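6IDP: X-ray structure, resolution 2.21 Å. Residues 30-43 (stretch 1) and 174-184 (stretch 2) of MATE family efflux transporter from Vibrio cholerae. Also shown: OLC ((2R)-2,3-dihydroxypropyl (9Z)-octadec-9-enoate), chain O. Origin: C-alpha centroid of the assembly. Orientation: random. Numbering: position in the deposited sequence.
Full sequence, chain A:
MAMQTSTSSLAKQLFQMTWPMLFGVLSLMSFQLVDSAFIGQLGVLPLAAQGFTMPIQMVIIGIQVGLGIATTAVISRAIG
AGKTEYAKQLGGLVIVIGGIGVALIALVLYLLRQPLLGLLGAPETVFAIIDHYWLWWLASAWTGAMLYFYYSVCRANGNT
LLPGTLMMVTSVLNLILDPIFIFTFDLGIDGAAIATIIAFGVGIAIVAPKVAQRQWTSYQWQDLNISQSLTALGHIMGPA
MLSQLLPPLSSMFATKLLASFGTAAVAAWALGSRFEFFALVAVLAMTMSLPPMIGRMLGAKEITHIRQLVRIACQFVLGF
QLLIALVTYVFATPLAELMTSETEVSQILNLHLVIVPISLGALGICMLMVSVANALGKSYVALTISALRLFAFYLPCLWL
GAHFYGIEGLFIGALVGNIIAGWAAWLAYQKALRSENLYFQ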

# COMPACT_ATOMS: atom_id res chain seq x y z
N SER A 30 6.26 -12.95 -0.09
CA SER A 30 6.87 -14.26 -0.27
C SER A 30 5.90 -15.22 -0.95
O SER A 30 6.30 -15.98 -1.83
CB SER A 30 7.32 -14.84 1.08
OG SER A 30 8.44 -14.13 1.59
N PHE A 31 4.64 -15.17 -0.55
CA PHE A 31 3.60 -15.97 -1.19
C PHE A 31 3.39 -15.54 -2.64
O PHE A 31 3.38 -16.38 -3.54
CB PHE A 31 2.27 -15.87 -0.44
CG PHE A 31 1.08 -16.19 -1.30
CD1 PHE A 31 0.78 -17.50 -1.62
CD2 PHE A 31 0.28 -15.18 -1.80
CE1 PHE A 31 -0.30 -17.81 -2.42
CE2 PHE A 31 -0.81 -15.48 -2.61
CZ PHE A 31 -1.10 -16.79 -2.92
N GLN A 32 3.21 -14.24 -2.84
CA GLN A 32 2.88 -13.67 -4.14
C GLN A 32 3.92 -14.00 -5.21
O GLN A 32 3.57 -14.26 -6.36
CB GLN A 32 2.73 -12.15 -4.03
CG GLN A 32 1.55 -11.70 -3.19
CD GLN A 32 1.49 -10.19 -3.01
OE1 GLN A 32 2.52 -9.52 -2.97
NE2 GLN A 32 0.28 -9.65 -2.92
N LEU A 33 5.20 -14.00 -4.83
CA LEU A 33 6.27 -14.31 -5.76
C LEU A 33 6.18 -15.76 -6.21
O LEU A 33 6.32 -16.07 -7.39
CB LEU A 33 7.64 -14.03 -5.12
CG LEU A 33 8.71 -13.42 -6.03
CD1 LEU A 33 8.41 -11.95 -6.30
CD2 LEU A 33 10.11 -13.59 -5.45
N VAL A 34 5.94 -16.66 -5.25
CA VAL A 34 5.79 -18.08 -5.55
C VAL A 34 4.44 -18.34 -6.22
O VAL A 34 4.31 -19.25 -7.03
CB VAL A 34 5.92 -18.93 -4.26
CG1 VAL A 34 5.90 -20.41 -4.60
CG2 VAL A 34 7.20 -18.58 -3.53
N ASP A 35 3.45 -17.52 -5.88
CA ASP A 35 2.12 -17.64 -6.48
C ASP A 35 2.15 -17.34 -7.98
O ASP A 35 1.52 -18.03 -8.77
CB ASP A 35 1.13 -16.71 -5.78
CG ASP A 35 -0.16 -16.53 -6.56
OD1 ASP A 35 -1.05 -17.41 -6.47
OD2 ASP A 35 -0.30 -15.51 -7.26
N SER A 36 2.89 -16.29 -8.36
CA SER A 36 3.03 -15.93 -9.76
C SER A 36 3.76 -17.03 -10.53
O SER A 36 3.57 -17.19 -11.74
CB SER A 36 3.77 -14.60 -9.91
OG SER A 36 5.12 -14.71 -9.50
N ALA A 37 4.59 -17.79 -9.83
CA ALA A 37 5.31 -18.91 -10.43
C ALA A 37 4.36 -20.06 -10.75
O ALA A 37 4.52 -20.74 -11.76
CB ALA A 37 6.43 -19.37 -9.51
N PHE A 38 3.37 -20.27 -9.88
CA PHE A 38 2.38 -21.31 -10.08
C PHE A 38 1.50 -21.01 -11.30
O PHE A 38 1.24 -21.88 -12.12
CB PHE A 38 1.51 -21.48 -8.83
CG PHE A 38 2.18 -22.23 -7.72
CD1 PHE A 38 3.15 -23.18 -7.99
CD2 PHE A 38 1.85 -21.97 -6.40
CE1 PHE A 38 3.77 -23.87 -6.96
CE2 PHE A 38 2.46 -22.66 -5.37
CZ PHE A 38 3.42 -23.61 -5.65
N ILE A 39 1.05 -19.76 -11.40
CA ILE A 39 0.23 -19.32 -12.52
C ILE A 39 1.05 -19.35 -13.82
O ILE A 39 0.49 -19.48 -14.91
CB ILE A 39 -0.33 -17.91 -12.29
CG1 ILE A 39 -0.88 -17.77 -10.87
CG2 ILE A 39 -1.43 -17.59 -13.30
CD1 ILE A 39 -2.05 -18.68 -10.58
N GLY A 40 2.37 -19.26 -13.69
CA GLY A 40 3.26 -19.26 -14.84
C GLY A 40 3.24 -20.53 -15.67
O GLY A 40 3.69 -20.54 -16.81
N GLN A 41 2.73 -21.61 -15.08
CA GLN A 41 2.69 -22.91 -15.76
C GLN A 41 1.33 -23.20 -16.37
O GLN A 41 1.13 -24.24 -17.00
CB GLN A 41 3.07 -24.02 -14.77
CG GLN A 41 4.46 -23.89 -14.18
CD GLN A 41 4.54 -24.42 -12.77
OE1 GLN A 41 3.68 -24.13 -11.94
NE2 GLN A 41 5.57 -25.21 -12.49
N LEU A 42 0.38 -22.28 -16.18
CA LEU A 42 -0.98 -22.48 -16.66
C LEU A 42 -1.07 -22.33 -18.17
O LEU A 42 -1.70 -23.15 -18.85
CB LEU A 42 -1.93 -21.50 -15.98
CG LEU A 42 -2.04 -21.62 -14.45
CD1 LEU A 42 -3.21 -20.79 -13.93
CD2 LEU A 42 -2.18 -23.07 -14.04
N GLY A 43 -0.46 -21.27 -18.71
CA GLY A 43 -0.46 -21.04 -20.14
C GLY A 43 -0.65 -19.58 -20.52
O GLY A 43 -0.69 -18.70 -19.66
N ASN A 174 -2.10 -19.86 2.22
CA ASN A 174 -2.37 -19.68 0.79
C ASN A 174 -1.30 -20.35 -0.06
O ASN A 174 -1.59 -20.85 -1.15
CB ASN A 174 -2.47 -18.19 0.44
CG ASN A 174 -3.24 -17.94 -0.84
OD1 ASN A 174 -3.40 -18.83 -1.67
ND2 ASN A 174 -3.72 -16.71 -1.01
N LEU A 175 -0.07 -20.35 0.44
CA LEU A 175 1.05 -20.99 -0.26
C LEU A 175 0.82 -22.50 -0.36
O LEU A 175 1.05 -23.10 -1.40
CB LEU A 175 2.37 -20.68 0.45
CG LEU A 175 3.70 -20.99 -0.24
CD1 LEU A 175 4.15 -22.43 -0.00
CD2 LEU A 175 3.65 -20.67 -1.73
N ILE A 176 0.36 -23.10 0.74
CA ILE A 176 0.10 -24.53 0.79
C ILE A 176 -1.10 -24.94 -0.06
O ILE A 176 -1.05 -25.94 -0.78
CB ILE A 176 -0.13 -25.00 2.24
CG1 ILE A 176 1.11 -24.75 3.10
CG2 ILE A 176 -0.51 -26.48 2.28
CD1 ILE A 176 0.94 -25.14 4.55
N LEU A 177 -2.17 -24.16 0.01
CA LEU A 177 -3.40 -24.48 -0.70
C LEU A 177 -3.30 -24.22 -2.20
O LEU A 177 -4.05 -24.80 -2.99
CB LEU A 177 -4.58 -23.69 -0.12
CG LEU A 177 -4.98 -24.06 1.31
CD1 LEU A 177 -6.06 -23.12 1.83
CD2 LEU A 177 -5.44 -25.50 1.38
N ASP A 178 -2.37 -23.35 -2.59
CA ASP A 178 -2.23 -22.93 -3.98
C ASP A 178 -2.03 -24.10 -4.96
O ASP A 178 -2.84 -24.27 -5.87
CB ASP A 178 -1.08 -21.92 -4.11
CG ASP A 178 -1.53 -20.57 -4.64
OD1 ASP A 178 -2.76 -20.33 -4.67
OD2 ASP A 178 -0.67 -19.75 -5.01
N PRO A 179 -0.97 -24.92 -4.78
CA PRO A 179 -0.81 -25.96 -5.80
C PRO A 179 -1.87 -27.05 -5.74
O PRO A 179 -2.10 -27.73 -6.74
CB PRO A 179 0.58 -26.53 -5.50
CG PRO A 179 0.72 -26.36 -4.03
CD PRO A 179 0.03 -25.06 -3.70
N ILE A 180 -2.50 -27.22 -4.59
CA ILE A 180 -3.52 -28.24 -4.41
C ILE A 180 -4.78 -27.94 -5.23
O ILE A 180 -5.34 -28.82 -5.87
CB ILE A 180 -3.91 -28.40 -2.92
CG1 ILE A 180 -2.69 -28.84 -2.10
CG2 ILE A 180 -5.04 -29.41 -2.76
CD1 ILE A 180 -2.99 -29.06 -0.64
N PHE A 181 -5.21 -26.68 -5.20
CA PHE A 181 -6.40 -26.29 -5.95
C PHE A 181 -6.10 -26.04 -7.42
O PHE A 181 -6.90 -26.39 -8.29
CB PHE A 181 -7.05 -25.06 -5.32
CG PHE A 181 -7.88 -25.36 -4.11
CD1 PHE A 181 -9.22 -25.71 -4.24
CD2 PHE A 181 -7.33 -25.31 -2.84
CE1 PHE A 181 -9.99 -25.99 -3.13
CE2 PHE A 181 -8.10 -25.60 -1.72
CZ PHE A 181 -9.43 -25.94 -1.87
N ILE A 182 -4.95 -25.44 -7.70
CA ILE A 182 -4.56 -25.13 -9.07
C ILE A 182 -4.27 -26.40 -9.88
O ILE A 182 -4.74 -26.53 -11.01
CB ILE A 182 -3.32 -24.21 -9.11
CG1 ILE A 182 -3.67 -22.84 -8.53
CG2 ILE A 182 -2.80 -24.06 -10.53
CD1 ILE A 182 -2.47 -21.94 -8.31
N PHE A 183 -3.51 -27.32 -9.31
CA PHE A 183 -3.04 -28.49 -10.05
C PHE A 183 -3.73 -29.79 -9.65
O PHE A 183 -4.31 -30.48 -10.50
CB PHE A 183 -1.53 -28.64 -9.87
CG PHE A 183 -0.74 -27.47 -10.38
CD1 PHE A 183 -0.97 -26.97 -11.65
CD2 PHE A 183 0.21 -26.86 -9.58
CE1 PHE A 183 -0.25 -25.89 -12.12
CE2 PHE A 183 0.93 -25.78 -10.05
CZ PHE A 183 0.70 -25.30 -11.32
N THR A 184 -3.67 -30.14 -8.37
CA THR A 184 -4.21 -31.40 -7.87
C THR A 184 -5.71 -31.51 -8.16
O THR A 184 -6.22 -32.60 -8.44
CB THR A 184 -3.95 -31.57 -6.36
OG1 THR A 184 -2.54 -31.49 -6.11
CG2 THR A 184 -4.48 -32.90 -5.85
C18 OLC O . -2.64 -13.67 -0.26
C17 OLC O . -2.26 -12.62 -1.27
C16 OLC O . -3.50 -12.00 -1.88
C15 OLC O . -3.20 -10.58 -2.29
C14 OLC O . -4.49 -9.79 -2.40

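Two carboxylates meet within this contact: Asp35 OD1 lies 2.8 Å from Asp178 OD2, a separation at which two charged acids would repel, so one group probably holds a proton. Asp178 points its CA-to-CB bond toward the facing helix, whereas Asp35 starts sideways and its end comes nearer through a t chi1 (166°).

The helices run nearly parallel, 11° apart with axes 10.1 Å at closest approach; the two stretches bury 565 Å², both sides summed. Aromatic rings fill much of that gap. Phe31, buried and in the t rotamer, receives Asn174 CB over one face, 3.9 Å from the ring centroid and 23° off its normal, a CH-pi contact. Phe31 CE1 comes to 3.3 Å from Asp178 OD2, and Phe31 CE2 lies 3.5 Å from OLC C17, so lipid carbon adds to the packing.

Phe38 is a knob set among Asp178, Pro179, Ile182 and Phe183. Pro179 CB covers one ring face, while Asp178 OD2 lies at the edge, 3.6 Å from Phe38 CD2, where the ring's C-H groups are weakly positive. Pro179 lacks an N-H, and the helix kinks there.

Branched aliphatics pack beside the rings: Val34 CG1 to Leu175 CD2 is 3.7 Å, as is Leu42 CD2 to Ile182 CG2, and Leu42 CD2 also lies 3.9 Å from Phe183 CE1.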